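PDB 5C86: kelch domain-containing protein from Colletotrichum graminicola M1.001, which probably oxidises alcohols at a copper centre, as a fungal alcohol oxidase of the galactose oxidase and glyoxal oxidase family. Local coordinates for residues Ser33-Trp39 with Leu353-Asn357; Gly129-Ile134 with Asn145-Pro151; Ala399-Met405 with Lys443-Val449. All coordinates share one frame; numbering follows the deposited sequence.

Interaction 1: Ser33-Trp39 with Leu353-Asn357; sequences SGWPNRW and LCGAN
Leu353 packs against the loop Ser33-Trp39 of the kelch beta-propeller, where two irregular loops meet, one between strands 28-31 and 47-52 and the other between strands 346-350 and 364-369. The Leu353 side chain lies about 4 Å from that of His335, a copper ligand in another structure of this protein; the metal is absent here. Its CG stands anti to the backbone N (chi1 -158°), which turns the two methyls toward the opposite loop. CD1 lies against the backbone there, 3.4 Å from Arg38 N, and CD2 reaches Trp39 CD1 at 3.8 Å, the two side chains crossing at a slant. Leu353 O lies at the edge of the Trp39 indole, in its plane, 3.0 Å from Trp39 CD1. Phe72 stacks on the same indole.

One backbone hydrogen bond joins the loops: Gly355 N donates to Asn37 O over 3.0 Å, bent at the hydrogen (148°). Arg38 CB sits 3.5 Å from Gly355 CA. Separately, the backbone angles of Gly355 call for glycine, since a CB would jam against the preceding carbonyl O.

The Asn37 amide is held at both ends. Its chi1 of 60° sets CG between the backbone N and the carbonyl carbon, and from there ND2 passes alongside Ala356 and donates to a water that Asn357 N also reaches, weakly. At the other end OD1 takes a hydrogen bond from Arg38 NH1, which meets a lone pair of OD1 but is tilted from the guanidinium plane. In one of its two conformers the Arg38 chain runs extended from CG to NE, and one face of its guanidinium is met by Trp35 CD1, 3.5 Å above its centre.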
loop_
_atom_site.group_PDB
_atom_site.type_symbol
_atom_site.label_atom_id
_atom_site.label_comp_id
_atom_site.label_asym_id
_atom_site.label_seq_id
_atom_site.Cartn_x
_atom_site.Cartn_y
_atom_site.Cartn_z
ATOM N N SER A 33 4.285 -14.801 -10.203
ATOM C CA SER A 33 5.221 -14.645 -11.307
ATOM C C SER A 33 4.711 -15.583 -12.424
ATOM O O SER A 33 3.588 -16.122 -12.315
ATOM C CB SER A 33 6.613 -15.118 -10.903
ATOM O OG SER A 33 6.561 -16.457 -10.525
ATOM N N GLY A 34 5.629 -15.884 -13.343
ATOM C CA GLY A 34 5.366 -16.977 -14.339
ATOM C C GLY A 34 5.365 -18.363 -13.820
ATOM O O GLY A 34 5.123 -19.292 -14.623
ATOM N N TRP A 35 5.590 -18.552 -12.562
ATOM C CA TRP A 35 5.359 -19.814 -11.864
ATOM C C TRP A 35 4.584 -19.595 -10.592
ATOM O O TRP A 35 4.615 -18.509 -9.984
ATOM C CB TRP A 35 6.665 -20.486 -11.466
ATOM C CG TRP A 35 7.577 -20.793 -12.658
ATOM C CD1 TRP A 35 7.690 -22.024 -13.302
ATOM C CD2 TRP A 35 8.504 -19.909 -13.301
ATOM N NE1 TRP A 35 8.590 -21.903 -14.337
ATOM C CE2 TRP A 35 9.113 -20.623 -14.358
ATOM C CE3 TRP A 35 8.848 -18.557 -13.138
ATOM C CZ2 TRP A 35 10.068 -20.015 -15.225
ATOM C CZ3 TRP A 35 9.814 -17.956 -13.961
ATOM C CH2 TRP A 35 10.442 -18.713 -15.002
ATOM N N PRO A 36 3.984 -20.636 -10.047
ATOM C CA PRO A 36 3.298 -20.519 -8.733
ATOM C C PRO A 36 4.209 -20.401 -7.502
ATOM O O PRO A 36 3.816 -19.952 -6.398
ATOM C CB PRO A 36 2.495 -21.853 -8.652
ATOM C CG PRO A 36 3.191 -22.723 -9.703
ATOM C CD PRO A 36 3.597 -21.842 -10.796
ATOM N N ASN A 37 5.431 -20.952 -7.632
ATOM C CA ASN A 37 6.287 -21.241 -6.536
ATOM C C ASN A 37 7.788 -20.832 -6.729
ATOM O O ASN A 37 8.610 -21.193 -5.900
ATOM C CB ASN A 37 6.231 -22.741 -6.256
ATOM C CG ASN A 37 6.683 -23.570 -7.471
ATOM O OD1 ASN A 37 6.992 -23.065 -8.545
ATOM N ND2 ASN A 37 6.592 -24.856 -7.314
ATOM N N ARG A 38 8.148 -20.101 -7.752
ATOM C CA ARG A 38 9.547 -19.713 -7.867
ATOM C C ARG A 38 9.456 -18.622 -8.903
ATOM O O ARG A 38 8.388 -18.303 -9.243
ATOM C CB ARG A 38 10.384 -20.945 -8.291
ATOM C CG ARG A 38 9.850 -21.573 -9.567
ATOM C CD ARG A 38 10.334 -23.013 -9.639
ATOM N NE ARG A 38 10.231 -23.673 -10.935
ATOM C CZ ARG A 38 9.249 -24.509 -11.249
ATOM N NH1 ARG A 38 8.289 -24.682 -10.370
ATOM N NH2 ARG A 38 9.208 -25.135 -12.442
ATOM N N TRP A 39 10.572 -18.025 -9.323
ATOM C CA TRP A 39 10.759 -16.863 -10.169
ATOM C C TRP A 39 12.126 -16.923 -10.811
ATOM O O TRP A 39 12.984 -17.690 -10.291
ATOM C CB TRP A 39 10.639 -15.500 -9.367
ATOM C CG TRP A 39 11.696 -15.479 -8.316
ATOM C CD1 TRP A 39 11.590 -16.009 -7.100
ATOM C CD2 TRP A 39 13.007 -14.900 -8.414
ATOM N NE1 TRP A 39 12.781 -15.850 -6.396
ATOM C CE2 TRP A 39 13.672 -15.197 -7.193
ATOM C CE3 TRP A 39 13.689 -14.213 -9.401
ATOM C CZ2 TRP A 39 14.995 -14.792 -6.936
ATOM C CZ3 TRP A 39 15.023 -13.818 -9.156
ATOM C CH2 TRP A 39 15.647 -14.155 -7.911
ATOM N N LEU A 353 8.688 -17.779 -2.229
ATOM C CA LEU A 353 8.769 -17.847 -3.658
ATOM C C LEU A 353 10.237 -18.175 -4.010
ATOM O O LEU A 353 10.968 -17.364 -4.549
ATOM C CB LEU A 353 8.272 -16.581 -4.463
ATOM C CG LEU A 353 7.877 -16.862 -5.916
ATOM C CD1 LEU A 353 6.552 -17.632 -6.048
ATOM C CD2 LEU A 353 7.790 -15.623 -6.773
ATOM N N CYS A 354 10.648 -19.383 -3.688
ATOM C CA CYS A 354 12.052 -19.731 -3.821
ATOM C C CYS A 354 12.302 -21.157 -4.217
ATOM O O CYS A 354 13.344 -21.717 -3.866
ATOM C CB CYS A 354 12.730 -19.406 -2.514
ATOM S SG CYS A 354 11.777 -19.777 -1.033
ATOM N N GLY A 355 11.364 -21.723 -4.948
ATOM C CA GLY A 355 11.571 -23.005 -5.696
ATOM C C GLY A 355 10.545 -24.051 -5.358
ATOM O O GLY A 355 9.852 -23.961 -4.416
ATOM N N ALA A 356 10.483 -25.128 -6.133
ATOM C CA ALA A 356 9.634 -26.274 -5.769
ATOM C C ALA A 356 10.075 -26.971 -4.455
ATOM O O ALA A 356 11.266 -27.223 -4.183
ATOM C CB ALA A 356 9.620 -27.299 -6.951
ATOM N N ASN A 357 9.116 -27.269 -3.593
ATOM C CA ASN A 357 9.394 -27.863 -2.279
ATOM C C ASN A 357 10.318 -27.065 -1.416
ATOM O O ASN A 357 11.022 -27.646 -0.592
ATOM C CB ASN A 357 10.009 -29.298 -2.386
ATOM C CG ASN A 357 9.085 -30.295 -3.043
ATOM O OD1 ASN A 357 7.870 -30.106 -3.063
ATOM N ND2 ASN A 357 9.668 -31.395 -3.585
HETATM O O HOH W 1 5.994 -26.005 -4.448
#

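Interaction 2: Gly129-Ile134 with Asn145-Pro151; sequences GKIFVI and NGEVYDP
Ile131 and Tyr149 form a hydrogen-bonded pair in a kelch-type propeller blade, where strands 131-134 and 147-150 are the two middle strands of a four-stranded antiparallel sheet. Ile131 N donates to Tyr149 O at 3.0 Å, and Tyr149 N returns a bond to Ile131 O. Two residues along, Val133 and Glu147 repeat the exchange; the bond from Val133 N to Glu147 O is nearly straight (171°). The strand axes run at 158°, close to antiparallel.

On the face carrying these two pairs, side chains lie side by side and point the same way: Ile131 CB meets Tyr149 CB at 4.0 Å, and Val133 CG2 meets Glu147 CG at 3.5 Å. The opposite face has Phe132 and Val148, a non-hydrogen-bonded pair. Phe132 CD1 lies 3.5 Å from Glu147 O, which approaches the ring obliquely, and Val148 CG2 touches Lys130 CB at 3.6 Å.

Farther out, Arg118 forms a salt bridge with Glu147 OE1, and Gln115 N bonds its OE2, so the buried carboxylate is held by the loop before strand 122-125. Trp156 packs on Val133, Glu147 and Tyr149 from the outermost strand. At the blade end, Pro151 CG rests 3.6 Å from Gly129 O.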
loop_
_atom_site.group_PDB
_atom_site.type_symbol
_atom_site.label_atom_id
_atom_site.label_comp_id
_atom_site.label_asym_id
_atom_site.label_seq_id
_atom_site.Cartn_x
_atom_site.Cartn_y
_atom_site.Cartn_z
ATOM N N GLY A 129 -3.474 12.212 -11.625
ATOM C CA GLY A 129 -3.858 10.960 -12.108
ATOM C C GLY A 129 -2.781 10.275 -12.986
ATOM O O GLY A 129 -3.028 9.187 -13.506
ATOM N N LYS A 130 -1.611 10.845 -12.997
ATOM C CA LYS A 130 -0.511 10.235 -13.764
ATOM C C LYS A 130 0.171 9.206 -12.896
ATOM O O LYS A 130 -0.071 9.157 -11.692
ATOM C CB LYS A 130 0.476 11.316 -14.243
ATOM C CG LYS A 130 -0.185 12.196 -15.290
ATOM C CD LYS A 130 0.807 13.203 -15.813
ATOM C CE LYS A 130 0.123 14.027 -16.901
ATOM N NZ LYS A 130 0.994 15.172 -17.279
ATOM N N ILE A 131 0.999 8.366 -13.507
ATOM C CA ILE A 131 1.720 7.297 -12.762
ATOM C C ILE A 131 3.203 7.583 -12.812
ATOM O O ILE A 131 3.799 7.562 -13.938
ATOM C CB ILE A 131 1.483 5.887 -13.255
ATOM C CG1 ILE A 131 0.031 5.509 -13.509
ATOM C CG2 ILE A 131 2.238 4.925 -12.395
ATOM C CD1 ILE A 131 -0.929 5.652 -12.342
ATOM N N PHE A 132 3.820 7.900 -11.698
ATOM C CA PHE A 132 5.267 8.259 -11.608
ATOM C C PHE A 132 6.012 7.039 -11.149
ATOM O O PHE A 132 5.591 6.392 -10.140
ATOM C CB PHE A 132 5.461 9.406 -10.640
ATOM C CG PHE A 132 6.858 9.786 -10.344
ATOM C CD1 PHE A 132 7.688 10.329 -11.328
ATOM C CD2 PHE A 132 7.389 9.557 -9.074
ATOM C CE1 PHE A 132 8.958 10.797 -10.990
ATOM C CE2 PHE A 132 8.701 9.964 -8.765
ATOM C CZ PHE A 132 9.490 10.586 -9.724
ATOM N N VAL A 133 7.119 6.722 -11.831
ATOM C CA VAL A 133 8.007 5.636 -11.326
ATOM C C VAL A 133 9.424 6.148 -11.237
ATOM O O VAL A 133 9.841 7.035 -12.035
ATOM C CB VAL A 133 7.978 4.350 -12.179
ATOM C CG1 VAL A 133 6.582 3.796 -12.385
ATOM C CG2 VAL A 133 8.540 4.574 -13.578
ATOM N N ILE A 134 10.176 5.582 -10.288
ATOM C CA ILE A 134 11.564 5.910 -10.192
ATOM C C ILE A 134 12.316 4.764 -9.545
ATOM O O ILE A 134 11.781 4.017 -8.720
ATOM C CB ILE A 134 11.790 7.259 -9.467
ATOM C CG1 ILE A 134 13.233 7.813 -9.704
ATOM C CG2 ILE A 134 11.476 7.155 -7.955
ATOM C CD1 ILE A 134 13.407 9.238 -9.297
ATOM N N ASN A 145 16.228 6.480 -13.735
ATOM C CA ASN A 145 15.675 7.756 -13.503
ATOM C C ASN A 145 14.145 7.813 -13.599
ATOM O O ASN A 145 13.504 6.814 -13.899
ATOM C CB ASN A 145 16.321 8.811 -14.420
ATOM C CG ASN A 145 17.785 8.979 -14.156
ATOM O OD1 ASN A 145 18.223 9.068 -13.019
ATOM N ND2 ASN A 145 18.568 9.153 -15.221
ATOM N N GLY A 146 13.622 8.976 -13.211
ATOM C CA GLY A 146 12.158 9.144 -13.131
ATOM C C GLY A 146 11.467 9.266 -14.440
ATOM O O GLY A 146 12.026 9.853 -15.399
ATOM N N GLU A 147 10.261 8.678 -14.551
ATOM C CA GLU A 147 9.436 8.837 -15.701
ATOM C C GLU A 147 7.989 8.862 -15.266
ATOM O O GLU A 147 7.642 8.359 -14.173
ATOM C CB GLU A 147 9.690 7.811 -16.757
ATOM C CG GLU A 147 9.430 6.319 -16.439
ATOM C CD GLU A 147 9.747 5.469 -17.636
ATOM O OE1 GLU A 147 10.666 4.632 -17.544
ATOM O OE2 GLU A 147 9.040 5.590 -18.660
ATOM N N VAL A 148 7.151 9.353 -16.146
ATOM C CA VAL A 148 5.713 9.540 -15.813
ATOM C C VAL A 148 4.817 9.076 -16.933
ATOM O O VAL A 148 5.082 9.340 -18.130
ATOM C CB VAL A 148 5.463 10.942 -15.361
ATOM C CG1 VAL A 148 5.682 12.019 -16.439
ATOM C CG2 VAL A 148 4.030 11.084 -14.774
ATOM N N TYR A 149 3.762 8.320 -16.571
ATOM C CA TYR A 149 2.801 7.783 -17.458
ATOM C C TYR A 149 1.518 8.657 -17.468
ATOM O O TYR A 149 0.914 8.891 -16.411
ATOM C CB TYR A 149 2.423 6.387 -17.110
ATOM C CG TYR A 149 1.458 5.721 -18.013
ATOM C CD1 TYR A 149 1.799 5.368 -19.332
ATOM C CD2 TYR A 149 0.189 5.426 -17.608
ATOM C CE1 TYR A 149 0.909 4.709 -20.140
ATOM C CE2 TYR A 149 -0.754 4.773 -18.414
ATOM C CZ TYR A 149 -0.409 4.413 -19.743
ATOM O OH TYR A 149 -1.359 3.799 -20.585
ATOM N N ASP A 150 1.049 9.028 -18.656
ATOM C CA ASP A 150 -0.191 9.808 -18.792
ATOM C C ASP A 150 -1.172 8.828 -19.338
ATOM O O ASP A 150 -1.121 8.443 -20.495
ATOM C CB ASP A 150 0.006 10.996 -19.728
ATOM C CG ASP A 150 -1.307 11.806 -19.942
ATOM O OD1 ASP A 150 -2.376 11.243 -19.694
ATOM O OD2 ASP A 150 -1.222 12.949 -20.366
ATOM N N PRO A 151 -2.160 8.375 -18.556
ATOM C CA PRO A 151 -3.031 7.330 -18.982
ATOM C C PRO A 151 -4.003 7.778 -20.055
ATOM O O PRO A 151 -4.517 6.952 -20.759
ATOM C CB PRO A 151 -3.769 6.896 -17.690
ATOM C CG PRO A 151 -3.672 8.072 -16.842
ATOM C CD PRO A 151 -2.316 8.633 -17.106
#

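Interaction 3: Ala399-Met405 with Lys443-Val449; sequences APITITM and KSFTVNV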
loop_
_atom_site.group_PDB
_atom_site.type_symbol
_atom_site.label_atom_id
_atom_site.label_comp_id
_atom_site.label_asym_id
_atom_site.label_seq_id
_atom_site.Cartn_x
_atom_site.Cartn_y
_atom_site.Cartn_z
ATOM N N ALA A 399 -16.388 17.746 -3.289
ATOM C CA ALA A 399 -17.802 17.481 -3.510
ATOM C C ALA A 399 -18.376 16.839 -2.273
ATOM O O ALA A 399 -17.682 16.135 -1.516
ATOM C CB ALA A 399 -17.979 16.630 -4.706
ATOM N N PRO A 400 -19.639 17.055 -2.044
ATOM C CA PRO A 400 -20.284 16.442 -0.930
ATOM C C PRO A 400 -20.715 15.014 -1.224
ATOM O O PRO A 400 -21.027 14.675 -2.353
ATOM C CB PRO A 400 -21.534 17.338 -0.712
ATOM C CG PRO A 400 -21.912 17.726 -2.112
ATOM C CD PRO A 400 -20.580 17.926 -2.803
ATOM N N ILE A 401 -20.766 14.192 -0.155
ATOM C CA ILE A 401 -21.341 12.866 -0.169
ATOM C C ILE A 401 -22.216 12.777 1.084
ATOM O O ILE A 401 -21.735 13.016 2.207
ATOM C CB ILE A 401 -20.299 11.785 -0.057
ATOM C CG1 ILE A 401 -19.377 11.813 -1.262
ATOM C CG2 ILE A 401 -20.940 10.385 -0.063
ATOM C CD1 ILE A 401 -18.221 10.807 -1.082
ATOM N N THR A 402 -23.481 12.439 0.913
ATOM C CA THR A 402 -24.328 12.150 2.023
ATOM C C THR A 402 -24.341 10.618 2.249
ATOM O O THR A 402 -24.648 9.861 1.303
ATOM C CB THR A 402 -25.766 12.680 1.828
ATOM O OG1 THR A 402 -25.698 14.115 1.700
ATOM C CG2 THR A 402 -26.640 12.363 3.018
ATOM N N ILE A 403 -24.061 10.217 3.474
ATOM C CA ILE A 403 -23.924 8.842 3.909
ATOM C C ILE A 403 -25.153 8.579 4.760
ATOM O O ILE A 403 -25.303 9.267 5.768
ATOM C CB ILE A 403 -22.666 8.649 4.720
ATOM C CG1 ILE A 403 -21.421 9.092 3.946
ATOM C CG2 ILE A 403 -22.577 7.166 5.200
ATOM C CD1 ILE A 403 -20.334 9.686 4.772
ATOM N N THR A 404 -25.955 7.598 4.422
ATOM C CA THR A 404 -27.130 7.298 5.319
ATOM C C THR A 404 -26.845 5.971 6.026
ATOM O O THR A 404 -26.612 4.980 5.369
ATOM C CB THR A 404 -28.370 7.162 4.475
ATOM O OG1 THR A 404 -28.568 8.392 3.754
ATOM C CG2 THR A 404 -29.568 6.900 5.352
ATOM N N MET A 405 -26.830 6.024 7.333
ATOM C CA MET A 405 -26.583 4.902 8.235
ATOM C C MET A 405 -27.879 4.213 8.521
ATOM O O MET A 405 -28.932 4.853 8.653
ATOM C CB MET A 405 -25.910 5.352 9.514
ATOM C CG MET A 405 -24.621 6.162 9.292
ATOM S SD MET A 405 -23.404 5.262 8.279
ATOM C CE MET A 405 -23.113 3.878 9.376
ATOM N N LYS A 443 -28.898 9.720 11.330
ATOM C CA LYS A 443 -28.761 8.674 10.285
ATOM C C LYS A 443 -28.042 9.196 9.039
ATOM O O LYS A 443 -27.083 8.575 8.521
ATOM C CB LYS A 443 -30.102 8.117 9.901
ATOM C CG LYS A 443 -30.754 7.250 11.000
ATOM C CD LYS A 443 -32.112 6.620 10.574
ATOM C CE LYS A 443 -32.347 6.167 9.068
ATOM N NZ LYS A 443 -31.682 5.134 8.107
ATOM N N SER A 444 -28.403 10.367 8.606
ATOM C CA SER A 444 -27.809 10.884 7.390
ATOM C C SER A 444 -26.724 11.900 7.852
ATOM O O SER A 444 -26.952 12.720 8.759
ATOM C CB SER A 444 -28.843 11.624 6.552
ATOM O OG SER A 444 -29.644 10.620 5.924
ATOM N N PHE A 445 -25.524 11.771 7.269
ATOM C CA PHE A 445 -24.383 12.603 7.553
ATOM C C PHE A 445 -23.790 13.038 6.265
ATOM O O PHE A 445 -23.575 12.212 5.368
ATOM C CB PHE A 445 -23.353 11.905 8.364
ATOM C CG PHE A 445 -23.802 11.572 9.723
ATOM C CD1 PHE A 445 -24.607 10.471 9.918
ATOM C CD2 PHE A 445 -23.432 12.367 10.805
ATOM C CE1 PHE A 445 -25.078 10.191 11.184
ATOM C CE2 PHE A 445 -23.901 12.071 12.073
ATOM C CZ PHE A 445 -24.756 10.991 12.208
ATOM N N THR A 446 -23.417 14.305 6.143
ATOM C CA THR A 446 -22.827 14.728 4.905
ATOM C C THR A 446 -21.374 15.125 5.166
ATOM O O THR A 446 -21.083 15.828 6.111
ATOM C CB THR A 446 -23.603 15.909 4.270
ATOM O OG1 THR A 446 -24.961 15.452 3.993
ATOM C CG2 THR A 446 -22.923 16.407 3.001
ATOM N N VAL A 447 -20.502 14.638 4.323
ATOM C CA VAL A 447 -19.070 14.920 4.333
ATOM C C VAL A 447 -18.709 15.619 3.046
ATOM O O VAL A 447 -19.463 15.579 2.062
ATOM C CB VAL A 447 -18.222 13.605 4.446
ATOM C CG1 VAL A 447 -18.491 12.916 5.750
ATOM C CG2 VAL A 447 -18.398 12.654 3.241
ATOM N N ASN A 448 -17.518 16.209 3.013
ATOM C CA ASN A 448 -17.019 16.656 1.727
ATOM C C ASN A 448 -15.652 16.013 1.501
ATOM O O ASN A 448 -14.773 15.998 2.372
ATOM C CB ASN A 448 -16.787 18.175 1.698
ATOM C CG ASN A 448 -18.017 19.012 1.732
ATOM O OD1 ASN A 448 -19.181 18.554 1.625
ATOM N ND2 ASN A 448 -17.762 20.309 1.810
ATOM N N VAL A 449 -15.422 15.631 0.260
ATOM C CA VAL A 449 -14.091 15.171 -0.150
ATOM C C VAL A 449 -13.113 16.353 -0.090
ATOM O O VAL A 449 -13.542 17.412 -0.507
ATOM C CB VAL A 449 -14.136 14.610 -1.537
ATOM C CG1 VAL A 449 -12.750 14.260 -2.029
ATOM C CG2 VAL A 449 -15.009 13.372 -1.553
#
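An antiparallel strand pair of the C-terminal E-set domain, the early set domain of galactose oxidase relatives, is formed by 400-405 and 444-448. A ladder of backbone hydrogen bonds runs its length, from Val449 N to Ala399 O at one end to Met405 N and Lys443 O at the other. The bond from Ile403 N to Phe445 O, 2.8 Å and nearly straight (176°), lies between them.

The two faces differ in character. On one, Thr402 OG1 and Thr446 OG1 are hydrogen-bonded at 2.8 Å; each hydroxyl lies anti to its own carbonyl carbon (chi1 -62° and -61°), which brings the two oxygens together across the non-hydrogen-bonded pair. Thr404 OG1 and Ser444 OG make a longer bond of 3.3 Å. The other face is apolar: Ile403 CD1 meets Val447 CG1 at 3.8 Å, and Ile401 CD1 reaches Val449 CG2 at 4.1 Å.

Lys443 bends at chi3 and chi4 so that NZ curls back and donates a hydrogen bond to Met405 O, 2.8 Å away. The hydroxyl pairs thus give each other partners on the partly exposed face, whichever oxygen donates, while the hydrocarbon face can pack on strands 459-466 and 476-481 through Leu463 and Phe478, and the lysine adds a side-chain bond at the ladder's end.

From the N terminus, the chain first supplies residues 33-39, whose partner, 353-357, comes more than 300 residues later; interaction 1 therefore closes a very long loop enclosing most of the propeller, and joins the blade of strands 28-31 and 47-52 to that of strands 346-350 and 364-369, to which strand 5-11 also belongs. Interaction 2 is nested inside it, closing a short loop between neighbouring strands of one blade. Interaction 3 follows in series, closing a loop of under 40 residues that holds strands 412-422 and 431-438, in the E-set domain. Interactions 1 and 3 sit on opposite sides of the chain's centre, their centres about 46 Å apart. None cross along the chain.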